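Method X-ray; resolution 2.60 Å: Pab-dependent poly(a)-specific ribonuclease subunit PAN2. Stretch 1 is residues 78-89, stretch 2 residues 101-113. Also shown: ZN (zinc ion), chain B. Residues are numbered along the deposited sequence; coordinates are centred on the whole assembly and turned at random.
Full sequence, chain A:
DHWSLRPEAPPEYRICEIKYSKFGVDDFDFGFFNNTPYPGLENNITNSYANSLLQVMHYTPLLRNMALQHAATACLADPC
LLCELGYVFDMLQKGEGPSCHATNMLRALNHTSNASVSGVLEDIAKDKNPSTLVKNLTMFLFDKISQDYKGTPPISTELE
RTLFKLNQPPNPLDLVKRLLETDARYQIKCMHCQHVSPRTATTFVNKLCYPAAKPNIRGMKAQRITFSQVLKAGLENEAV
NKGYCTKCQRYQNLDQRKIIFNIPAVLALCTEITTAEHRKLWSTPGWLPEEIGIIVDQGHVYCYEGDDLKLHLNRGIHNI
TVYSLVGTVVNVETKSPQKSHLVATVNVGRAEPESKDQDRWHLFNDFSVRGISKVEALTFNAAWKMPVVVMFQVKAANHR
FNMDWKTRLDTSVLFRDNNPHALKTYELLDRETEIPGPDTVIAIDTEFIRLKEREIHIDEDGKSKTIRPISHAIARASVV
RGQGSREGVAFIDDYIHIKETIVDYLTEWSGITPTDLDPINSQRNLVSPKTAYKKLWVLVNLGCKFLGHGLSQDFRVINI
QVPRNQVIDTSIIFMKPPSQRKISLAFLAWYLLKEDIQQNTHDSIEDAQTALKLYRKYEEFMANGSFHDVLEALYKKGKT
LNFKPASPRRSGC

Stretch 1, residues 78-89: DPCLLCELGYVF
Stretch 2 101-113: HATNMLRALNHTS

The two stretches form a nearly antiparallel helix-helix contact held by apolar packing, with no hydrogen bond between them and 537 Å² of surface buried in total. Helix 81-89 and helix 103-109 run at 165° between their N-to-C directions, and their axes come within 9.2 Å. The register follows from the CA-CA distances: Pro-79 to Ala-108 5.4 Å, Glu-84 to Met-105 5.2 Å, and Val-88 to Ala-102 6.3 Å.

Stretch 1 enters its helix through a cis peptide bond before Pro-79 (phi/psi -75/151), then Cys-80 at the N-cap (-148/98). From Leu-81 onward phi/psi values stay near -65/-40, and i to i-4 bonds such as Leu-85 N to Leu-81 O (2.8 Å) repeat along the helix. Cys-80 (chi1 t) and Cys-83 (chi1 m) each place SG 2.3 Å from the zinc ion ZN; two further ligand atoms come from elsewhere in the structure. Cys-80 points away from stretch 2, and the zinc site lies at the start of the helix, with neither cysteine in contact with stretch 2.

In stretch 2, Ala-102 (-111/51) is the N-cap. Leu-109 to Thr-112 form a type I turn, with Thr-112 N to Leu-109 O at 3.1 Å, and Thr-112 OG1 (chi1 m) donates to Ala-108 O at 2.8 Å.

The central knob is Met-105, a selenomethionine with chi1 109°, chi2 102° and chi3 54°, seated among Leu-81, Glu-84, Leu-85 and Val-88. Its CE lies 3.6 Å from Leu-85 CD2 and also 3.6 Å from Leu-85 N, so the methyl reaches the helix backbone. Glu-84 (chi1 m, chi2 m, chi3 -26°) points toward stretch 2 and packs along its length: its CB is 3.8 Å from Met-105 CB, its CG 4.0 Å from Ala-108 CB, and its OE1 3.8 Å from Asn-104 CB.

At the N-terminal end of stretch 1, Pro-79 (C-gamma endo) sets CB 4.1 Å from Ala-108 CB and CG 3.6 Å from His-111 O, lying against the turn. The small Ala-108 side chain accompanies the close backbone approach of Pro-79 and Ala-108. Leu-81 (m, t) brings CD1 to 3.9 Å from CD1 of Leu-109 (t, p), while its CD2 is 3.5 Å from Thr-112 OG1, a van der Waals contact. At the other end, Val-88 (chi1 t) places CG2 3.9 Å from both Ala-102 CB and Met-105 CB, closing the apolar row.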

ATOM      1  N   ASP A  78       0.296 -14.734   6.838  1.00 51.25           N
ATOM      2  CA  ASP A  78       1.156 -13.704   7.404  1.00 48.66           C
ATOM      3  C   ASP A  78       2.593 -14.211   7.462  1.00 49.42           C
ATOM      4  O   ASP A  78       2.881 -15.175   8.171  1.00 67.42           O
ATOM      5  CB  ASP A  78       0.666 -13.299   8.797  1.00 54.59           C
ATOM      6  CG  ASP A  78       1.419 -12.108   9.359  1.00 56.59           C
ATOM      7  OD1 ASP A  78       1.887 -11.266   8.564  1.00 67.26           O
ATOM      8  OD2 ASP A  78       1.533 -12.006  10.598  1.00 54.53           O
ATOM      9  N   PRO A  79       3.507 -13.560   6.720  1.00 54.99           N
ATOM     10  CA  PRO A  79       3.285 -12.358   5.905  1.00 45.83           C
ATOM     11  C   PRO A  79       2.540 -12.613   4.595  1.00 49.65           C
ATOM     12  O   PRO A  79       2.622 -13.701   4.027  1.00 58.50           O
ATOM     13  CB  PRO A  79       4.708 -11.868   5.624  1.00 48.97           C
ATOM     14  CG  PRO A  79       5.523 -13.107   5.629  1.00 48.23           C
ATOM     15  CD  PRO A  79       4.918 -13.983   6.692  1.00 49.22           C
ATOM     16  N   CYS A  80       1.816 -11.595   4.138  1.00 46.62           N
ATOM     17  CA  CYS A  80       1.067 -11.649   2.890  1.00 40.58           C
ATOM     18  C   CYS A  80       1.028 -10.258   2.271  1.00 48.45           C
ATOM     19  O   CYS A  80       0.207  -9.424   2.654  1.00 48.81           O
ATOM     20  CB  CYS A  80      -0.350 -12.173   3.133  1.00 44.20           C
ATOM     21  SG  CYS A  80      -1.397 -12.263   1.667  1.00 44.97           S
ATOM     22  N   LEU A  81       1.923 -10.016   1.318  1.00 42.81           N
ATOM     23  CA  LEU A  81       2.132  -8.679   0.767  1.00 37.56           C
ATOM     24  C   LEU A  81       0.910  -8.117   0.045  1.00 40.29           C
ATOM     25  O   LEU A  81       0.716  -6.902   0.008  1.00 45.94           O
ATOM     26  CB  LEU A  81       3.332  -8.688  -0.182  1.00 40.42           C
ATOM     27  CG  LEU A  81       4.675  -9.034   0.463  1.00 42.67           C
ATOM     28  CD1 LEU A  81       5.799  -8.975  -0.559  1.00 41.79           C
ATOM     29  CD2 LEU A  81       4.961  -8.108   1.637  1.00 36.13           C
ATOM     30  N   LEU A  82       0.091  -8.992  -0.528  1.00 39.39           N
ATOM     31  CA  LEU A  82      -1.103  -8.544  -1.235  1.00 37.71           C
ATOM     32  C   LEU A  82      -2.138  -7.999  -0.256  1.00 48.13           C
ATOM     33  O   LEU A  82      -2.808  -7.005  -0.537  1.00 43.68           O
ATOM     34  CB  LEU A  82      -1.703  -9.678  -2.066  1.00 39.10           C
ATOM     35  CG  LEU A  82      -2.871  -9.271  -2.966  1.00 41.45           C
ATOM     36  CD1 LEU A  82      -2.486  -8.084  -3.833  1.00 45.50           C
ATOM     37  CD2 LEU A  82      -3.317 -10.439  -3.827  1.00 40.52           C
ATOM     38  N   CYS A  83      -2.266  -8.656   0.893  1.00 50.73           N
ATOM     39  CA  CYS A  83      -3.133  -8.164   1.959  1.00 48.27           C
ATOM     40  C   CYS A  83      -2.631  -6.821   2.469  1.00 45.16           C
ATOM     41  O   CYS A  83      -3.407  -5.881   2.644  1.00 42.32           O
ATOM     42  CB  CYS A  83      -3.207  -9.169   3.110  1.00 42.79           C
ATOM     43  SG  CYS A  83      -4.457 -10.455   2.907  1.00 49.42           S
ATOM     44  N   GLU A  84      -1.325  -6.743   2.701  1.00 42.31           N
ATOM     45  CA  GLU A  84      -0.694  -5.510   3.151  1.00 40.67           C
ATOM     46  C   GLU A  84      -0.860  -4.408   2.109  1.00 43.39           C
ATOM     47  O   GLU A  84      -0.999  -3.236   2.455  1.00 49.51           O
ATOM     48  CB  GLU A  84       0.787  -5.744   3.449  1.00 44.47           C
ATOM     49  CG  GLU A  84       1.048  -6.813   4.503  1.00 46.30           C
ATOM     50  CD  GLU A  84       0.579  -6.400   5.886  1.00 45.95           C
ATOM     51  OE1 GLU A  84       0.505  -5.183   6.154  1.00 51.22           O
ATOM     52  OE2 GLU A  84       0.284  -7.296   6.706  1.00 50.03           O
ATOM     53  N   LEU A  85      -0.846  -4.791   0.836  1.00 46.51           N
ATOM     54  CA  LEU A  85      -1.076  -3.844  -0.250  1.00 47.02           C
ATOM     55  C   LEU A  85      -2.485  -3.273  -0.179  1.00 41.89           C
ATOM     56  O   LEU A  85      -2.695  -2.085  -0.421  1.00 43.92           O
ATOM     57  CB  LEU A  85      -0.846  -4.507  -1.611  1.00 51.57           C
ATOM     58  CG  LEU A  85       0.531  -4.316  -2.250  1.00 43.75           C
ATOM     59  CD1 LEU A  85       0.623  -5.081  -3.557  1.00 54.48           C
ATOM     60  CD2 LEU A  85       0.809  -2.841  -2.480  1.00 46.29           C
ATOM     61  N   GLY A  86      -3.447  -4.126   0.155  1.00 37.49           N
ATOM     62  CA  GLY A  86      -4.825  -3.700   0.301  1.00 44.75           C
ATOM     63  C   GLY A  86      -4.985  -2.723   1.447  1.00 45.70           C
ATOM     64  O   GLY A  86      -5.750  -1.762   1.353  1.00 37.30           O
ATOM     65  N   TYR A  87      -4.255  -2.966   2.532  1.00 43.36           N
ATOM     66  CA  TYR A  87      -4.301  -2.100   3.706  1.00 43.07           C
ATOM     67  C   TYR A  87      -3.768  -0.710   3.378  1.00 45.55           C
ATOM     68  O   TYR A  87      -4.373   0.298   3.741  1.00 50.62           O
ATOM     69  CB  TYR A  87      -3.498  -2.708   4.859  1.00 37.88           C
ATOM     70  CG  TYR A  87      -3.952  -4.089   5.279  1.00 42.46           C
ATOM     71  CD1 TYR A  87      -5.265  -4.502   5.088  1.00 36.24           C
ATOM     72  CD2 TYR A  87      -3.065  -4.980   5.869  1.00 39.49           C
ATOM     73  CE1 TYR A  87      -5.680  -5.764   5.472  1.00 31.68           C
ATOM     74  CE2 TYR A  87      -3.472  -6.243   6.255  1.00 40.04           C
ATOM     75  CZ  TYR A  87      -4.779  -6.630   6.054  1.00 40.09           C
ATOM     76  OH  TYR A  87      -5.185  -7.888   6.438  1.00 44.77           O
ATOM     77  N   VAL A  88      -2.631  -0.666   2.689  1.00 45.25           N
ATOM     78  CA  VAL A  88      -2.009   0.595   2.305  1.00 42.14           C
ATOM     79  C   VAL A  88      -2.884   1.362   1.319  1.00 42.18           C
ATOM     80  O   VAL A  88      -3.070   2.572   1.452  1.00 40.13           O
ATOM     81  CB  VAL A  88      -0.615   0.371   1.686  1.00 42.45           C
ATOM     82  CG1 VAL A  88      -0.021   1.689   1.213  1.00 41.02           C
ATOM     83  CG2 VAL A  88       0.307  -0.298   2.693  1.00 48.57           C
ATOM     84  N   PHE A  89      -3.426   0.648   0.336  1.00 45.54           N
ATOM     85  CA  PHE A  89      -4.314   1.255  -0.651  1.00 44.44           C
ATOM     86  C   PHE A  89      -5.568   1.805   0.014  1.00 46.03           C
ATOM     87  O   PHE A  89      -6.081   2.855  -0.373  1.00 49.67           O
ATOM     88  CB  PHE A  89      -4.700   0.241  -1.730  1.00 45.75           C
ATOM     89  CG  PHE A  89      -3.564  -0.151  -2.634  1.00 47.20           C
ATOM     90  CD1 PHE A  89      -2.380   0.569  -2.639  1.00 41.93           C
ATOM     91  CD2 PHE A  89      -3.685  -1.237  -3.483  1.00 42.56           C
ATOM     92  CE1 PHE A  89      -1.338   0.209  -3.471  1.00 40.82           C
ATOM     93  CE2 PHE A  89      -2.647  -1.602  -4.317  1.00 45.28           C
ATOM     94  CZ  PHE A  89      -1.472  -0.877  -4.313  1.00 44.89           C
ATOM     95  N   HIS A 101       1.564   6.169   6.184  1.00 42.87           N
ATOM     96  CA  HIS A 101       2.825   5.440   6.243  1.00 34.45           C
ATOM     97  C   HIS A 101       2.581   3.940   6.113  1.00 45.29           C
ATOM     98  O   HIS A 101       1.552   3.428   6.552  1.00 43.18           O
ATOM     99  CB  HIS A 101       3.583   5.756   7.537  1.00 31.88           C
ATOM    100  CG  HIS A 101       2.928   5.228   8.775  1.00 42.54           C
ATOM    101  ND1 HIS A 101       3.326   4.058   9.385  1.00 43.40           N
ATOM    102  CD2 HIS A 101       1.911   5.717   9.523  1.00 42.46           C
ATOM    103  CE1 HIS A 101       2.579   3.846  10.454  1.00 42.70           C
ATOM    104  NE2 HIS A 101       1.713   4.836  10.561  1.00 44.21           N
ATOM    105  N   ALA A 102       3.532   3.244   5.499  1.00 44.70           N
ATOM    106  CA  ALA A 102       3.385   1.819   5.228  1.00 46.52           C
ATOM    107  C   ALA A 102       4.336   0.983   6.078  1.00 48.68           C
ATOM    108  O   ALA A 102       5.051   0.127   5.560  1.00 56.90           O
ATOM    109  CB  ALA A 102       3.614   1.538   3.750  1.00 43.17           C
ATOM    110  N   THR A 103       4.331   1.233   7.384  1.00 48.25           N
ATOM    111  CA  THR A 103       5.224   0.541   8.308  1.00 46.34           C
ATOM    112  C   THR A 103       4.981  -0.967   8.336  1.00 45.22           C
ATOM    113  O   THR A 103       5.914  -1.754   8.180  1.00 47.46           O
ATOM    114  CB  THR A 103       5.081   1.093   9.740  1.00 40.98           C
ATOM    115  OG1 THR A 103       5.485   2.467   9.767  1.00 51.94           O
ATOM    116  CG2 THR A 103       5.943   0.300  10.705  1.00 35.95           C
ATOM    117  N   ASN A 104       3.725  -1.360   8.534  1.00 42.91           N
ATOM    118  CA  ASN A 104       3.363  -2.774   8.616  1.00 49.79           C
ATOM    119  C   ASN A 104       3.728  -3.555   7.357  1.00 52.82           C
ATOM    120  O   ASN A 104       4.115  -4.722   7.431  1.00 47.55           O
ATOM    121  CB  ASN A 104       1.864  -2.927   8.886  1.00 37.18           C
ATOM    122  CG  ASN A 104       1.461  -2.428  10.260  1.00 41.07           C
ATOM    123  OD1 ASN A 104       2.308  -2.092  11.087  1.00 44.55           O
ATOM    124  ND2 ASN A 104       0.157  -2.394  10.515  1.00 36.32           N
HETATM  125  N   MSE A 105       3.604  -2.906   6.206  1.00 48.63           N
HETATM  126  CA  MSE A 105       3.817  -3.569   4.926  1.00 47.27           C
HETATM  127  C   MSE A 105       5.303  -3.731   4.608  1.00 48.88           C
HETATM  128  O   MSE A 105       5.705  -4.714   3.987  1.00 42.44           O
HETATM  129  CB  MSE A 105       3.107  -2.794   3.811  1.00 53.26           C
HETATM  130  CG  MSE A 105       4.023  -2.058   2.845  1.00 78.84           C
HETATM  131 SE   MSE A 105       4.214  -3.016   1.168  1.00 82.19          SE
HETATM  132  CE  MSE A 105       2.325  -3.187   0.744  1.00 30.77           C
ATOM    133  N   LEU A 106       6.114  -2.771   5.042  1.00 47.89           N
ATOM    134  CA  LEU A 106       7.553  -2.831   4.813  1.00 47.60           C
ATOM    135  C   LEU A 106       8.192  -3.772   5.823  1.00 54.12           C
ATOM    136  O   LEU A 106       9.253  -4.346   5.577  1.00 58.86           O
ATOM    137  CB  LEU A 106       8.176  -1.438   4.904  1.00 44.78           C
ATOM    138  CG  LEU A 106       7.699  -0.423   3.863  1.00 45.10           C
ATOM    139  CD1 LEU A 106       8.342   0.935   4.099  1.00 48.11           C
ATOM    140  CD2 LEU A 106       7.985  -0.921   2.455  1.00 42.90           C
ATOM    141  N   ARG A 107       7.529  -3.920   6.965  1.00 51.66           N
ATOM    142  CA  ARG A 107       7.969  -4.842   8.000  1.00 49.76           C
ATOM    143  C   ARG A 107       7.667  -6.275   7.578  1.00 52.67           C
ATOM    144  O   ARG A 107       8.465  -7.183   7.809  1.00 53.12           O
ATOM    145  CB  ARG A 107       7.288  -4.510   9.329  1.00 56.58           C
ATOM    146  CG  ARG A 107       7.772  -5.320  10.516  1.00 65.85           C
ATOM    147  CD  ARG A 107       7.165  -4.788  11.805  1.00 81.90           C
ATOM    148  NE  ARG A 107       7.635  -3.440  12.114  1.00 72.14           N
ATOM    149  CZ  ARG A 107       6.989  -2.583  12.898  1.00 65.73           C
ATOM    150  NH1 ARG A 107       5.834  -2.927  13.451  1.00 62.73           N
ATOM    151  NH2 ARG A 107       7.494  -1.378  13.126  1.00 50.09           N
ATOM    152  N   ALA A 108       6.512  -6.466   6.947  1.00 48.33           N
ATOM    153  CA  ALA A 108       6.108  -7.777   6.453  1.00 41.59           C
ATOM    154  C   ALA A 108       6.967  -8.203   5.266  1.00 53.39           C
ATOM    155  O   ALA A 108       7.227  -9.390   5.071  1.00 48.56           O
ATOM    156  CB  ALA A 108       4.638  -7.768   6.067  1.00 38.64           C
ATOM    157  N   LEU A 109       7.395  -7.225   4.471  1.00 52.61           N
ATOM    158  CA  LEU A 109       8.293  -7.477   3.350  1.00 44.55           C
ATOM    159  C   LEU A 109       9.599  -8.085   3.841  1.00 50.96           C
ATOM    160  O   LEU A 109      10.167  -8.974   3.207  1.00 52.39           O
ATOM    161  CB  LEU A 109       8.573  -6.183   2.583  1.00 46.13           C
ATOM    162  CG  LEU A 109       9.594  -6.263   1.444  1.00 39.42           C
ATOM    163  CD1 LEU A 109       9.024  -7.020   0.255  1.00 37.82           C
ATOM    164  CD2 LEU A 109      10.057  -4.874   1.030  1.00 39.02           C
ATOM    165  N   ASN A 110      10.061  -7.600   4.989  1.00 49.09           N
ATOM    166  CA  ASN A 110      11.301  -8.066   5.593  1.00 51.74           C
ATOM    167  C   ASN A 110      11.213  -9.525   6.039  1.00 51.13           C
ATOM    168  O   ASN A 110      12.233 -10.183   6.240  1.00 59.39           O
ATOM    169  CB  ASN A 110      11.668  -7.174   6.781  1.00 56.08           C
ATOM    170  CG  ASN A 110      13.065  -7.439   7.304  1.00 72.65           C
ATOM    171  OD1 ASN A 110      13.956  -7.838   6.556  1.00 84.20           O
ATOM    172  ND2 ASN A 110      13.263  -7.219   8.599  1.00 74.28           N
ATOM    173  N   HIS A 111       9.990 -10.024   6.189  1.00 50.55           N
ATOM    174  CA  HIS A 111       9.771 -11.396   6.630  1.00 51.54           C
ATOM    175  C   HIS A 111       9.298 -12.293   5.488  1.00 46.42           C
ATOM    176  O   HIS A 111       9.126 -13.498   5.667  1.00 54.98           O
ATOM    177  CB  HIS A 111       8.755 -11.436   7.775  1.00 55.92           C
ATOM    178  CG  HIS A 111       9.196 -10.699   9.000  1.00 60.51           C
ATOM    179  ND1 HIS A 111      10.276 -11.094   9.760  1.00 63.36           N
ATOM    180  CD2 HIS A 111       8.697  -9.594   9.605  1.00 64.82           C
ATOM    181  CE1 HIS A 111      10.428 -10.263  10.774  1.00 73.43           C
ATOM    182  NE2 HIS A 111       9.483  -9.342  10.704  1.00 70.81           N
ATOM    183  N   THR A 112       9.090 -11.702   4.316  1.00 50.26           N
ATOM    184  CA  THR A 112       8.634 -12.451   3.149  1.00 55.57           C
ATOM    185  C   THR A 112       9.744 -13.359   2.623  1.00 58.04           C
ATOM    186  O   THR A 112      10.923 -13.018   2.706  1.00 59.07           O
ATOM    187  CB  THR A 112       8.160 -11.503   2.023  1.00 52.84           C
ATOM    188  OG1 THR A 112       7.267 -10.524   2.566  1.00 58.95           O
ATOM    189  CG2 THR A 112       7.446 -12.277   0.922  1.00 51.60           C
ATOM    190  N   SER A 113       9.363 -14.519   2.097  1.00 59.39           N
ATOM    191  CA  SER A 113      10.326 -15.469   1.553  1.00 64.01           C
ATOM    192  C   SER A 113      11.077 -14.886   0.359  1.00 63.48           C
ATOM    193  O   SER A 113      10.509 -14.133  -0.434  1.00 65.98           O
ATOM    194  CB  SER A 113       9.624 -16.767   1.147  1.00 63.05           C
ATOM    195  OG  SER A 113       8.645 -16.529   0.151  1.00 88.08           O
TER
HETATM  196 ZN    ZN B3094      -3.688 -12.335   1.793  1.00 47.14          ZN